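Local coordinates for protein lysyl oxidase (Pichia pastoris, PDB 1W7C) that probably oxidises primary amines, including the side chains of lysine residues, with the help of a copper ion and a topaquinone cofactor made from its own chain, at residues A[58-63]-A[79-84]; A[313-318]-A[384-389]; A[420-425]-A[687-692]; A[449-454]-A[675-680]. All blocks are in the same frame, centred on the assembly; numbering follows the deposited sequence.

Interaction 1: residues A[58-63]-A[79-84]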
loop_
_atom_site.group_PDB
_atom_site.type_symbol
_atom_site.label_atom_id
_atom_site.label_comp_id
_atom_site.label_asym_id
_atom_site.label_seq_id
_atom_site.Cartn_x
_atom_site.Cartn_y
_atom_site.Cartn_z
ATOM N N ILE A 58 3.035 2.282 37.882
ATOM C CA ILE A 58 4.193 3.114 38.174
ATOM C C ILE A 58 5.067 3.135 36.926
ATOM O O ILE A 58 5.574 2.092 36.525
ATOM C CB ILE A 58 5.041 2.560 39.344
ATOM C CG1 ILE A 58 4.219 2.439 40.625
ATOM C CG2 ILE A 58 6.246 3.466 39.546
ATOM C CD1 ILE A 58 4.950 1.744 41.772
ATOM N N GLU A 59 5.167 4.306 36.299
ATOM C CA GLU A 59 5.906 4.422 35.049
ATOM C C GLU A 59 6.602 5.768 34.911
ATOM O O GLU A 59 6.348 6.698 35.667
ATOM C CB GLU A 59 4.999 4.186 33.843
ATOM C CG GLU A 59 3.979 5.281 33.639
ATOM C CD GLU A 59 3.338 5.289 32.258
ATOM O OE1 GLU A 59 3.721 4.479 31.387
ATOM O OE2 GLU A 59 2.454 6.154 32.074
ATOM N N THR A 60 7.475 5.867 33.904
ATOM C CA THR A 60 8.140 7.134 33.626
ATOM C C THR A 60 7.149 8.215 33.232
ATOM O O THR A 60 6.312 7.992 32.360
ATOM C CB THR A 60 9.131 6.942 32.512
ATOM O OG1 THR A 60 10.124 6.004 32.945
ATOM C CG2 THR A 60 9.857 8.248 32.177
ATOM N N LEU A 61 7.241 9.374 33.883
ATOM C CA LEU A 61 6.581 10.580 33.414
ATOM C C LEU A 61 7.595 11.272 32.513
ATOM O O LEU A 61 8.596 11.812 33.004
ATOM C CB LEU A 61 6.185 11.471 34.595
ATOM C CG LEU A 61 5.495 12.766 34.217
ATOM C CD1 LEU A 61 4.155 12.523 33.549
ATOM C CD2 LEU A 61 5.308 13.616 35.473
ATOM N N LYS A 62 7.370 11.219 31.210
ATOM C CA LYS A 62 8.401 11.638 30.248
ATOM C C LYS A 62 8.666 13.149 30.368
ATOM O O LYS A 62 7.795 13.929 30.753
ATOM C CB LYS A 62 8.000 11.282 28.828
ATOM C CG LYS A 62 8.082 9.771 28.557
ATOM C CD LYS A 62 7.724 9.458 27.152
ATOM C CE LYS A 62 7.700 7.977 26.901
ATOM N NZ LYS A 62 6.516 7.320 27.549
ATOM N N PRO A 63 9.883 13.572 30.047
ATOM C CA PRO A 63 10.197 14.996 30.102
ATOM C C PRO A 63 9.340 15.854 29.175
ATOM O O PRO A 63 8.829 15.382 28.192
ATOM C CB PRO A 63 11.670 15.038 29.698
ATOM C CG PRO A 63 12.221 13.713 30.103
ATOM C CD PRO A 63 11.069 12.762 29.718
ATOM N N PRO A 79 16.724 16.468 32.193
ATOM C CA PRO A 79 15.433 16.759 32.796
ATOM C C PRO A 79 15.220 15.942 34.063
ATOM O O PRO A 79 15.821 14.850 34.181
ATOM C CB PRO A 79 14.442 16.350 31.712
ATOM C CG PRO A 79 15.236 16.458 30.467
ATOM C CD PRO A 79 16.595 15.991 30.798
ATOM N N PRO A 80 14.377 16.424 34.985
ATOM C CA PRO A 80 14.064 15.624 36.174
ATOM C C PRO A 80 13.511 14.250 35.789
ATOM O O PRO A 80 12.756 14.100 34.813
ATOM C CB PRO A 80 13.005 16.460 36.891
ATOM C CG PRO A 80 13.272 17.843 36.448
ATOM C CD PRO A 80 13.699 17.728 35.007
ATOM N N ARG A 81 13.871 13.265 36.592
ATOM C CA ARG A 81 13.440 11.891 36.460
ATOM C C ARG A 81 12.274 11.729 37.427
ATOM O O ARG A 81 12.447 11.811 38.646
ATOM C CB ARG A 81 14.589 10.946 36.841
ATOM C CG ARG A 81 14.299 9.520 36.602
ATOM C CD ARG A 81 14.055 9.169 35.170
ATOM N NE ARG A 81 14.105 7.725 35.003
ATOM C CZ ARG A 81 13.777 7.075 33.881
ATOM N NH1 ARG A 81 13.434 7.732 32.776
ATOM N NH2 ARG A 81 13.851 5.758 33.841
ATOM N N ASN A 82 11.080 11.559 36.873
ATOM C CA ASN A 82 9.847 11.492 37.637
ATOM C C ASN A 82 9.072 10.250 37.232
ATOM O O ASN A 82 9.162 9.791 36.078
ATOM C CB ASN A 82 8.976 12.701 37.317
ATOM C CG ASN A 82 9.542 14.002 37.843
ATOM O OD1 ASN A 82 9.942 14.100 38.998
ATOM N ND2 ASN A 82 9.546 15.028 36.997
ATOM N N ALA A 83 8.266 9.756 38.167
ATOM C CA ALA A 83 7.285 8.717 37.903
ATOM C C ALA A 83 5.860 9.266 37.921
ATOM O O ALA A 83 5.509 10.076 38.751
ATOM C CB ALA A 83 7.419 7.614 38.949
ATOM N N ARG A 84 5.058 8.743 37.012
ATOM C CA ARG A 84 3.589 8.792 37.088
ATOM C C ARG A 84 3.166 7.503 37.782
ATOM O O ARG A 84 3.598 6.407 37.404
ATOM C CB ARG A 84 2.996 8.809 35.690
ATOM C CG ARG A 84 1.483 8.566 35.644
ATOM C CD ARG A 84 0.947 8.441 34.257
ATOM N NE ARG A 84 -0.466 8.126 34.226
ATOM C CZ ARG A 84 -1.004 7.066 33.653
ATOM N NH1 ARG A 84 -0.239 6.123 33.082
ATOM N NH2 ARG A 84 -2.349 6.929 33.686
HETATM O O HOH W 1 11.283 11.810 33.851
HETATM O O HOH W 2 8.743 14.456 34.172
#

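Interaction 2: residues A[313-318]-A[384-389]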
loop_
_atom_site.group_PDB
_atom_site.type_symbol
_atom_site.label_atom_id
_atom_site.label_comp_id
_atom_site.label_asym_id
_atom_site.label_seq_id
_atom_site.Cartn_x
_atom_site.Cartn_y
_atom_site.Cartn_z
ATOM N N TRP A 313 9.256 2.281 25.795
ATOM C CA TRP A 313 8.163 1.314 25.918
ATOM C C TRP A 313 7.249 1.671 27.068
ATOM O O TRP A 313 7.721 1.957 28.184
ATOM C CB TRP A 313 8.768 -0.078 26.172
ATOM C CG TRP A 313 7.745 -1.162 26.067
ATOM C CD1 TRP A 313 6.949 -1.658 27.077
ATOM C CD2 TRP A 313 7.417 -1.906 24.895
ATOM N NE1 TRP A 313 6.140 -2.656 26.586
ATOM C CE2 TRP A 313 6.406 -2.822 25.248
ATOM C CE3 TRP A 313 7.890 -1.904 23.569
ATOM C CZ2 TRP A 313 5.873 -3.725 24.340
ATOM C CZ3 TRP A 313 7.364 -2.825 22.668
ATOM C CH2 TRP A 313 6.357 -3.705 23.053
ATOM N N SER A 314 5.943 1.617 26.820
ATOM C CA SER A 314 4.941 1.792 27.867
ATOM C C SER A 314 3.943 0.660 27.884
ATOM O O SER A 314 3.682 0.018 26.864
ATOM C CB SER A 314 4.193 3.106 27.697
ATOM O OG SER A 314 3.272 3.058 26.605
ATOM N N ARG A 315 3.383 0.432 29.070
ATOM C CA ARG A 315 2.307 -0.524 29.232
ATOM C C ARG A 315 1.096 -0.159 28.369
ATOM O O ARG A 315 0.490 -1.028 27.723
ATOM C CB ARG A 315 1.944 -0.590 30.717
ATOM C CG ARG A 315 0.709 -1.370 31.035
ATOM C CD ARG A 315 -0.512 -0.441 31.332
ATOM N NE ARG A 315 -1.728 -1.212 31.539
ATOM C CZ ARG A 315 -2.890 -0.944 31.032
ATOM N NH1 ARG A 315 -3.089 0.144 30.293
ATOM N NH2 ARG A 315 -3.901 -1.748 31.286
ATOM N N ASP A 316 0.754 1.121 28.314
ATOM C CA ASP A 316 -0.440 1.519 27.580
ATOM C C ASP A 316 -0.319 1.244 26.075
ATOM O O ASP A 316 -1.254 0.710 25.476
ATOM C CB ASP A 316 -0.728 3.009 27.732
ATOM C CG ASP A 316 -1.223 3.420 29.112
ATOM O OD1 ASP A 316 -1.524 2.550 29.979
ATOM O OD2 ASP A 316 -1.288 4.647 29.388
ATOM N N THR A 317 0.809 1.624 25.487
ATOM C CA THR A 317 0.835 1.757 24.026
ATOM C C THR A 317 1.919 0.893 23.365
ATOM O O THR A 317 1.930 0.814 22.129
ATOM C CB THR A 317 1.052 3.182 23.569
ATOM O OG1 THR A 317 2.318 3.661 24.057
ATOM C CG2 THR A 317 -0.026 4.153 24.087
ATOM N N GLY A 318 2.861 0.297 24.093
ATOM C CA GLY A 318 3.967 -0.370 23.453
ATOM C C GLY A 318 5.095 0.591 23.126
ATOM O O GLY A 318 5.461 1.410 23.939
ATOM N N THR A 384 11.955 -5.244 27.122
ATOM C CA THR A 384 11.329 -4.086 27.729
ATOM C C THR A 384 10.643 -4.503 29.026
ATOM O O THR A 384 10.615 -5.671 29.350
ATOM C CB THR A 384 10.301 -3.437 26.784
ATOM O OG1 THR A 384 9.268 -4.391 26.489
ATOM C CG2 THR A 384 10.961 -3.035 25.472
ATOM N N ASP A 385 10.041 -3.547 29.720
ATOM C CA ASP A 385 9.412 -3.862 31.000
ATOM C C ASP A 385 8.239 -2.976 31.276
ATOM O O ASP A 385 8.074 -1.909 30.648
ATOM C CB ASP A 385 10.452 -3.787 32.135
ATOM C CG ASP A 385 11.276 -2.546 32.061
ATOM O OD1 ASP A 385 10.715 -1.425 32.232
ATOM O OD2 ASP A 385 12.506 -2.614 31.820
ATOM N N THR A 386 7.368 -3.463 32.159
ATOM C CA THR A 386 6.235 -2.710 32.665
ATOM C C THR A 386 6.094 -3.040 34.153
ATOM O O THR A 386 6.706 -3.977 34.667
ATOM C CB THR A 386 4.918 -3.096 31.954
ATOM O OG1 THR A 386 4.737 -4.512 32.073
ATOM C CG2 THR A 386 4.951 -2.755 30.456
ATOM N N PHE A 387 5.216 -2.308 34.812
ATOM C CA PHE A 387 4.816 -2.580 36.197
ATOM C C PHE A 387 3.308 -2.533 36.318
ATOM O O PHE A 387 2.681 -1.556 35.907
ATOM C CB PHE A 387 5.444 -1.564 37.176
ATOM C CG PHE A 387 4.988 -1.759 38.598
ATOM C CD1 PHE A 387 3.888 -1.097 39.090
ATOM C CD2 PHE A 387 5.627 -2.687 39.402
ATOM C CE1 PHE A 387 3.461 -1.320 40.394
ATOM C CE2 PHE A 387 5.219 -2.907 40.694
ATOM C CZ PHE A 387 4.129 -2.231 41.185
ATOM N N GLU A 388 2.709 -3.578 36.857
ATOM C CA GLU A 388 1.258 -3.535 37.155
ATOM C C GLU A 388 0.976 -4.334 38.409
ATOM O O GLU A 388 1.470 -5.436 38.562
ATOM C CB GLU A 388 0.409 -4.100 36.024
ATOM C CG GLU A 388 0.670 -3.479 34.675
ATOM C CD GLU A 388 -0.376 -3.868 33.659
ATOM O OE1 GLU A 388 -1.475 -3.209 33.629
ATOM O OE2 GLU A 388 -0.087 -4.803 32.864
ATOM N N TYR A 389 0.158 -3.778 39.296
ATOM C CA TYR A 389 -0.419 -4.531 40.418
ATOM C C TYR A 389 0.643 -5.335 41.145
ATOM O O TYR A 389 0.581 -6.585 41.224
ATOM C CB TYR A 389 -1.480 -5.502 39.934
ATOM C CG TYR A 389 -2.614 -4.935 39.136
ATOM C CD1 TYR A 389 -3.650 -4.232 39.750
ATOM C CD2 TYR A 389 -2.699 -5.168 37.775
ATOM C CE1 TYR A 389 -4.715 -3.752 39.008
ATOM C CE2 TYR A 389 -3.746 -4.695 37.030
ATOM C CZ TYR A 389 -4.750 -3.987 37.639
ATOM O OH TYR A 389 -5.791 -3.538 36.878
HETATM O O HOH W 3 7.125 0.713 30.613
HETATM O O HOH W 4 -3.635 -4.279 32.648
#

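Interaction 3: residues A[420-425]-A[687-692]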
loop_
_atom_site.group_PDB
_atom_site.type_symbol
_atom_site.label_atom_id
_atom_site.label_comp_id
_atom_site.label_asym_id
_atom_site.label_seq_id
_atom_site.Cartn_x
_atom_site.Cartn_y
_atom_site.Cartn_z
ATOM N N ALA A 420 21.627 2.018 -14.409
ATOM C CA ALA A 420 21.972 2.393 -13.047
ATOM C C ALA A 420 20.817 1.947 -12.159
ATOM O O ALA A 420 19.688 2.309 -12.397
ATOM C CB ALA A 420 22.164 3.897 -12.972
ATOM N N ILE A 421 21.072 1.072 -11.201
ATOM C CA ILE A 421 20.031 0.548 -10.313
ATOM C C ILE A 421 20.519 0.629 -8.864
ATOM O O ILE A 421 21.643 0.230 -8.583
ATOM C CB ILE A 421 19.658 -0.963 -10.651
ATOM C CG1 ILE A 421 19.463 -1.194 -12.150
ATOM C CG2 ILE A 421 18.432 -1.394 -9.847
ATOM C CD1 ILE A 421 19.473 -2.596 -12.518
ATOM N N THR A 422 19.651 1.093 -7.978
ATOM C CA THR A 422 19.929 1.159 -6.558
ATOM C C THR A 422 19.029 0.184 -5.833
ATOM O O THR A 422 17.830 0.172 -6.052
ATOM C CB THR A 422 19.663 2.577 -6.042
ATOM O OG1 THR A 422 20.598 3.474 -6.660
ATOM C CG2 THR A 422 19.911 2.641 -4.530
ATOM N N GLN A 423 19.618 -0.654 -5.005
ATOM C CA GLN A 423 18.884 -1.591 -4.152
ATOM C C GLN A 423 18.097 -0.846 -3.079
ATOM O O GLN A 423 18.307 0.334 -2.822
ATOM C CB GLN A 423 19.826 -2.626 -3.511
ATOM C CG GLN A 423 20.614 -3.425 -4.483
ATOM C CD GLN A 423 21.508 -4.389 -3.766
ATOM O OE1 GLN A 423 22.616 -4.038 -3.417
ATOM N NE2 GLN A 423 21.026 -5.588 -3.512
ATOM N N ASN A 424 17.203 -1.574 -2.437
ATOM C CA ASN A 424 16.260 -0.999 -1.468
ATOM C C ASN A 424 16.255 -1.778 -0.141
ATOM O O ASN A 424 15.261 -2.350 0.241
ATOM C CB ASN A 424 14.863 -1.014 -2.099
ATOM C CG ASN A 424 13.856 -0.113 -1.440
ATOM O OD1 ASN A 424 14.154 0.710 -0.569
ATOM N ND2 ASN A 424 12.607 -0.228 -1.922
ATOM N N PRO A 425 17.367 -1.741 0.575
ATOM C CA PRO A 425 17.386 -2.231 1.959
ATOM C C PRO A 425 16.684 -1.244 2.864
ATOM O O PRO A 425 16.784 -0.041 2.676
ATOM C CB PRO A 425 18.866 -2.267 2.290
ATOM C CG PRO A 425 19.412 -1.104 1.493
ATOM C CD PRO A 425 18.677 -1.186 0.180
ATOM N N ARG A 687 21.648 8.679 -3.037
ATOM C CA ARG A 687 22.657 8.488 -4.081
ATOM C C ARG A 687 24.042 8.089 -3.570
ATOM O O ARG A 687 24.858 7.534 -4.322
ATOM C CB ARG A 687 22.810 9.760 -4.927
ATOM C CG ARG A 687 21.562 10.289 -5.661
ATOM C CD ARG A 687 20.965 9.371 -6.748
ATOM N NE ARG A 687 20.345 8.223 -6.118
ATOM C CZ ARG A 687 20.711 6.960 -6.259
ATOM N NH1 ARG A 687 21.603 6.603 -7.178
ATOM N NH2 ARG A 687 20.105 6.051 -5.528
ATOM N N ASP A 688 24.306 8.341 -2.288
ATOM C CA ASP A 688 25.568 7.964 -1.682
ATOM C C ASP A 688 25.694 6.502 -1.203
ATOM O O ASP A 688 26.774 6.047 -0.803
ATOM C CB ASP A 688 25.896 8.921 -0.525
ATOM C CG ASP A 688 24.881 8.897 0.571
ATOM O OD1 ASP A 688 23.685 8.912 0.250
ATOM O OD2 ASP A 688 25.206 8.878 1.769
ATOM N N THR A 689 24.613 5.727 -1.275
ATOM C CA THR A 689 24.727 4.336 -0.886
ATOM C C THR A 689 25.679 3.575 -1.803
ATOM O O THR A 689 25.791 3.869 -2.998
ATOM C CB THR A 689 23.355 3.621 -0.810
ATOM O OG1 THR A 689 23.552 2.314 -0.269
ATOM C CG2 THR A 689 22.669 3.421 -2.157
ATOM N N THR A 690 26.364 2.579 -1.269
ATOM C CA THR A 690 27.126 1.670 -2.090
ATOM C C THR A 690 26.264 0.538 -2.645
ATOM O O THR A 690 26.767 -0.226 -3.475
ATOM C CB THR A 690 28.240 1.034 -1.313
ATOM O OG1 THR A 690 27.688 0.214 -0.276
ATOM C CG2 THR A 690 29.188 2.060 -0.649
ATOM N N GLN A 691 25.006 0.417 -2.198
ATOM C CA GLN A 691 24.175 -0.713 -2.603
ATOM C C GLN A 691 23.491 -0.372 -3.933
ATOM O O GLN A 691 22.271 -0.197 -4.018
ATOM C CB GLN A 691 23.148 -1.043 -1.503
ATOM C CG GLN A 691 23.808 -1.363 -0.167
ATOM C CD GLN A 691 24.778 -2.526 -0.249
ATOM O OE1 GLN A 691 24.390 -3.658 -0.541
ATOM N NE2 GLN A 691 26.063 -2.243 -0.018
ATOM N N GLN A 692 24.328 -0.254 -4.964
ATOM C CA GLN A 692 23.866 0.093 -6.303
ATOM C C GLN A 692 24.836 -0.472 -7.329
ATOM O O GLN A 692 25.936 -0.924 -6.954
ATOM C CB GLN A 692 23.657 1.612 -6.432
ATOM C CG GLN A 692 24.835 2.484 -6.135
ATOM C CD GLN A 692 24.508 3.951 -6.399
ATOM O OE1 GLN A 692 24.342 4.347 -7.542
ATOM N NE2 GLN A 692 24.482 4.766 -5.344
#

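Interaction 4: residues A[449-454]-A[675-680]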
loop_
_atom_site.group_PDB
_atom_site.type_symbol
_atom_site.label_atom_id
_atom_site.label_comp_id
_atom_site.label_asym_id
_atom_site.label_seq_id
_atom_site.Cartn_x
_atom_site.Cartn_y
_atom_site.Cartn_z
ATOM N N ASP A 449 16.560 7.177 1.510
ATOM C CA ASP A 449 16.443 8.563 1.108
ATOM C C ASP A 449 15.998 9.493 2.243
ATOM O O ASP A 449 15.969 10.711 2.034
ATOM C CB ASP A 449 15.421 8.712 -0.012
ATOM C CG ASP A 449 14.021 8.390 0.444
ATOM O OD1 ASP A 449 13.097 9.234 0.260
ATOM O OD2 ASP A 449 13.826 7.304 1.053
ATOM N N GLY A 450 15.559 8.933 3.380
ATOM C CA GLY A 450 14.962 9.715 4.442
ATOM C C GLY A 450 13.440 9.557 4.589
ATOM O O GLY A 450 12.809 10.265 5.379
ATOM N N THR A 451 12.850 8.595 3.855
ATOM C CA THR A 451 11.413 8.296 4.013
ATOM C C THR A 451 11.223 7.299 5.125
ATOM O O THR A 451 12.029 6.396 5.259
ATOM C CB THR A 451 10.860 7.732 2.701
ATOM O OG1 THR A 451 10.899 8.761 1.694
ATOM C CG2 THR A 451 9.416 7.230 2.777
ATOM N N LEU A 452 10.148 7.411 5.880
ATOM C CA LEU A 452 9.734 6.445 6.883
ATOM C C LEU A 452 8.276 6.050 6.598
ATOM O O LEU A 452 7.458 6.903 6.312
ATOM C CB LEU A 452 9.811 7.106 8.284
ATOM C CG LEU A 452 9.137 6.442 9.497
ATOM C CD1 LEU A 452 9.676 5.033 9.708
ATOM C CD2 LEU A 452 9.375 7.328 10.748
ATOM N N GLU A 453 7.978 4.762 6.726
ATOM C CA GLU A 453 6.623 4.260 6.566
ATOM C C GLU A 453 6.191 3.629 7.893
ATOM O O GLU A 453 6.921 2.779 8.438
ATOM C CB GLU A 453 6.581 3.202 5.462
ATOM C CG GLU A 453 5.200 2.602 5.238
ATOM C CD GLU A 453 5.256 1.345 4.382
ATOM O OE1 GLU A 453 4.811 1.432 3.227
ATOM O OE2 GLU A 453 5.782 0.280 4.843
ATOM N N VAL A 454 4.993 4.029 8.323
ATOM C CA VAL A 454 4.343 3.554 9.526
ATOM C C VAL A 454 3.180 2.677 9.073
ATOM O O VAL A 454 2.347 3.133 8.288
ATOM C CB VAL A 454 3.848 4.723 10.355
ATOM C CG1 VAL A 454 3.056 4.238 11.565
ATOM C CG2 VAL A 454 4.960 5.611 10.781
ATOM N N LEU A 675 6.082 9.293 5.599
ATOM C CA LEU A 675 6.645 10.615 5.798
ATOM C C LEU A 675 7.840 10.663 4.857
ATOM O O LEU A 675 8.826 9.964 5.051
ATOM C CB LEU A 675 7.117 10.781 7.249
ATOM C CG LEU A 675 6.031 10.522 8.306
ATOM C CD1 LEU A 675 6.634 10.713 9.681
ATOM C CD2 LEU A 675 4.790 11.382 8.120
ATOM N N THR A 676 7.719 11.518 3.841
ATOM C CA THR A 676 8.717 11.535 2.771
ATOM C C THR A 676 9.268 12.933 2.528
ATOM O O THR A 676 8.528 13.911 2.553
ATOM C CB THR A 676 8.188 10.840 1.492
ATOM O OG1 THR A 676 9.274 10.607 0.562
ATOM C CG2 THR A 676 7.176 11.657 0.765
ATOM N N PRO A 677 10.587 13.067 2.335
ATOM C CA PRO A 677 11.137 14.396 2.090
ATOM C C PRO A 677 10.525 15.070 0.873
ATOM O O PRO A 677 10.300 14.404 -0.149
ATOM C CB PRO A 677 12.611 14.115 1.828
ATOM C CG PRO A 677 12.880 12.857 2.457
ATOM C CD PRO A 677 11.635 12.037 2.364
ATOM N N PHE A 678 10.277 16.377 0.973
ATOM C CA PHE A 678 9.697 17.174 -0.090
ATOM C C PHE A 678 10.371 18.528 -0.081
ATOM O O PHE A 678 10.105 19.356 0.767
ATOM C CB PHE A 678 8.203 17.275 0.163
ATOM C CG PHE A 678 7.406 17.893 -0.948
ATOM C CD1 PHE A 678 6.680 17.085 -1.801
ATOM C CD2 PHE A 678 7.370 19.273 -1.158
ATOM C CE1 PHE A 678 5.954 17.621 -2.830
ATOM C CE2 PHE A 678 6.601 19.817 -2.207
ATOM C CZ PHE A 678 5.901 18.972 -3.027
ATOM N N ASN A 679 11.324 18.699 -0.990
ATOM C CA ASN A 679 12.180 19.888 -0.978
ATOM C C ASN A 679 13.000 20.048 0.301
ATOM O O ASN A 679 13.476 21.119 0.617
ATOM C CB ASN A 679 11.348 21.148 -1.295
ATOM C CG ASN A 679 10.771 21.101 -2.669
ATOM O OD1 ASN A 679 11.352 20.529 -3.594
ATOM N ND2 ASN A 679 9.629 21.743 -2.830
ATOM N N TYR A 680 13.173 18.948 1.025
ATOM C CA TYR A 680 13.876 18.948 2.295
ATOM C C TYR A 680 15.390 19.059 2.051
ATOM O O TYR A 680 16.119 19.617 2.871
ATOM C CB TYR A 680 13.542 17.664 3.066
ATOM C CG TYR A 680 14.188 17.589 4.421
ATOM C CD1 TYR A 680 13.709 18.343 5.471
ATOM C CD2 TYR A 680 15.285 16.745 4.652
ATOM C CE1 TYR A 680 14.295 18.294 6.702
ATOM C CE2 TYR A 680 15.861 16.688 5.868
ATOM C CZ TYR A 680 15.381 17.450 6.894
ATOM O OH TYR A 680 16.024 17.371 8.097
#

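Interaction 1: residues A[58-63]-A[79-84]
E59 lays its side chain alongside that of R84, both pointing the same way, so that OE2 of E59 comes to the edge of the guanidinium, 2.9 Å from R84 NH1. This salt bridge is twisted: the carboxylate oxygen stays near the guanidinium plane, but NH1 meets it from above the carboxylate, and the two planes stand 57° apart. The first torsion of E59 (chi1 69°) sets CG between the backbone N and carbonyl carbon, where it packs 3.9 Å from R84 O. Beneath the side chains the backbones form an antiparallel hydrogen-bonded pair, with E59 N to R84 O and R84 N to E59 O both at 2.8 Å.

T60 and A83 follow as a non-hydrogen-bonded pair, and L61 N then reaches N82 O at 2.9 Å. Past this point water takes over. L61 O accepts from two waters, one linked to P80 O and N82 N, the other to N82 ND2. Where the strands have parted, P63 CB still touches P79 CB at 3.7 Å. T60 OG1 lies over one face of the R81 guanidinium, which is gripped mainly by a salt bridge to E28; T22 O binds both T60 OG1 and R81 NH1.

The pair belongs to the antiparallel sheet of the N2 domain. Helix 65-73 connects the two strands and touches P79, helix 26-39 covers I58 and A83 through V32, and E59 leans on S314 of strand 307-314.

Interaction 2: residues A[313-318]-A[384-389]
The turn of a beta hairpin, joining strands 307-314 and 318-326 of the copper amine oxidase catalytic domain, packs through W313 and R315 against strand 380-388. T384, T386 and E388, alternate residues of that strand, meet it in turn. T384 CB makes a CH-pi contact over the five-membered ring of W313, 3.7 Å from its centroid. OG1 of T384 lies over the same face, nearly equidistant from that ring's five atoms, and is hydrogen-bonded to S398; G318 CA covers the opposite face. The indole NE1 is spent on G364 O.

T386 CG2 comes next, at the indole edge and 3.7 Å from R315 CB. Beyond it, R315 bends at chi2 (-103°) and gives a fairly straight NE bond of 2.9 Å to E388 OE1. The nitrogen meets OE1 from above the carboxylate, the flat groups standing 74° apart. R315 NH1 also bridges to D316 OD1 at 2.9 Å, so one guanidinium holds two acids, and the R315 side chain lies about 9 Å from that of D358, the predicted proton acceptor. W57 NE1 is a further donor to E388 OE1. That oxygen also accepts from a water which in turn receives R315 NH2 at 2.9 Å.

Interaction 3: residues A[420-425]-A[687-692]
T422 OG1 receives the R687 guanidinium at its edge, with NH2 at 2.9 Å and NH1 in a weaker bond. Its oxygen lies near the guanidinium plane, while T422 CG2 packs against T689 CG2 at 3.7 Å. The second bond across is between backbones: Q423 N donates to Q691 O at 2.9 Å, next to the non-hydrogen-bonded antiparallel pair of T422 and Q692. Further out, Q423 OE1 stands 3.4 Å from Q691 OE1, two acceptors with no proton between them.

The shape of the loop 687-692 puts these groups in place. R687 bends at chi2 and chi3 (-64° and 71°), which turn CD and then NE back toward strand 418-433, and E684 takes NE in a salt bridge. T689 OG1, with a further polar partner in D278 of the second subunit, accepts from Q691 N in an ST turn, and Q691 is the centre of an inverse gamma turn that directs its carbonyl at Q423. Q692 ties the loop together, NE2 giving bonds of 3.0 Å to R687 O and 2.8 Å to T689 O. An alanine at Q692 would probably leave the R687 and T689 carbonyls without this donor and the loop less firmly held.

The second subunit supplies the outer layer, with its I266 O bound to R687 NH1 and its S282 OG to Q691 OE1. The contact is mostly polar, and its chemistry is shared across the dimer interface. The two amide oxygens would probably repel each other mildly, and the S282 hydroxyl of the second subunit may offset part of that cost.

Interaction 4: residues A[449-454]-A[675-680]
T451 OG1 sits 2.7 Å from T676 OG1 in a hydrogen bond between hydroxyls whose side chains lie side by side, pointing the same way. Its own proton goes to D449 OD1, also at 2.7 Å, on the syn lone pair of the carboxylate. The three groups form a short polar chain where the beta hairpin of strands 440-446 and 452-458 turns beside strand 670-678 in the catalytic domain. The chain continues into the second subunit, where N659 ND2 of that subunit binds D449 OD1.

Next to the hydroxyls, L452 and L675 form an antiparallel hydrogen-bonded pair, with L675 N to L452 O at 2.8 Å and L452 N to L675 O at 3.0 Å. T451 CA adds a CA-H...O contact to L675 O. The first torsion of T451 (chi1 -67°) puts OG1 beside its own backbone N and CG2 beside the carbonyl carbon, from where CG2 packs on L675 O and T676 CB. An alanine at T451 would probably leave the T676 hydroxyl and D449 OD1 without their common partner and open a small gap beside the L675 carbonyl.

In the conformer described, the leucines barely touch; L675 rests on I574 of strand 569-576, and L452 on L335 of strand 329-344. At the other end P677 packs its ring under the turn. G450 has no side chain there; at its phi of 107° a CB would press on the carbonyl O of D449 and also crowd the ring. In the P677 conformer described, CG lies 3.8 Å from D449 O and CD 3.4 Å from T451 OG1.

Interactions 1 and 2 touch, their centres 13 Å apart: I58 CD1 packs on F387 CE1 at 3.7 Å and E59 OE1 on S314 CB at 4.0 Å, so the N2 sheet is seated directly on the catalytic domain. Interactions 3 and 4 lie together elsewhere in the chain, centres about 17 Å apart and nearest atoms about 7 Å, and both meet the second subunit, which interactions 1 and 2 do not. The R315 side chain of interaction 2 is about 9 Å from that of D358, the predicted proton acceptor, whereas the L675 side chain of interaction 4 is about 11 Å from a calcium ion. Interactions 2 and 4 are about 30 Å apart, centre to centre.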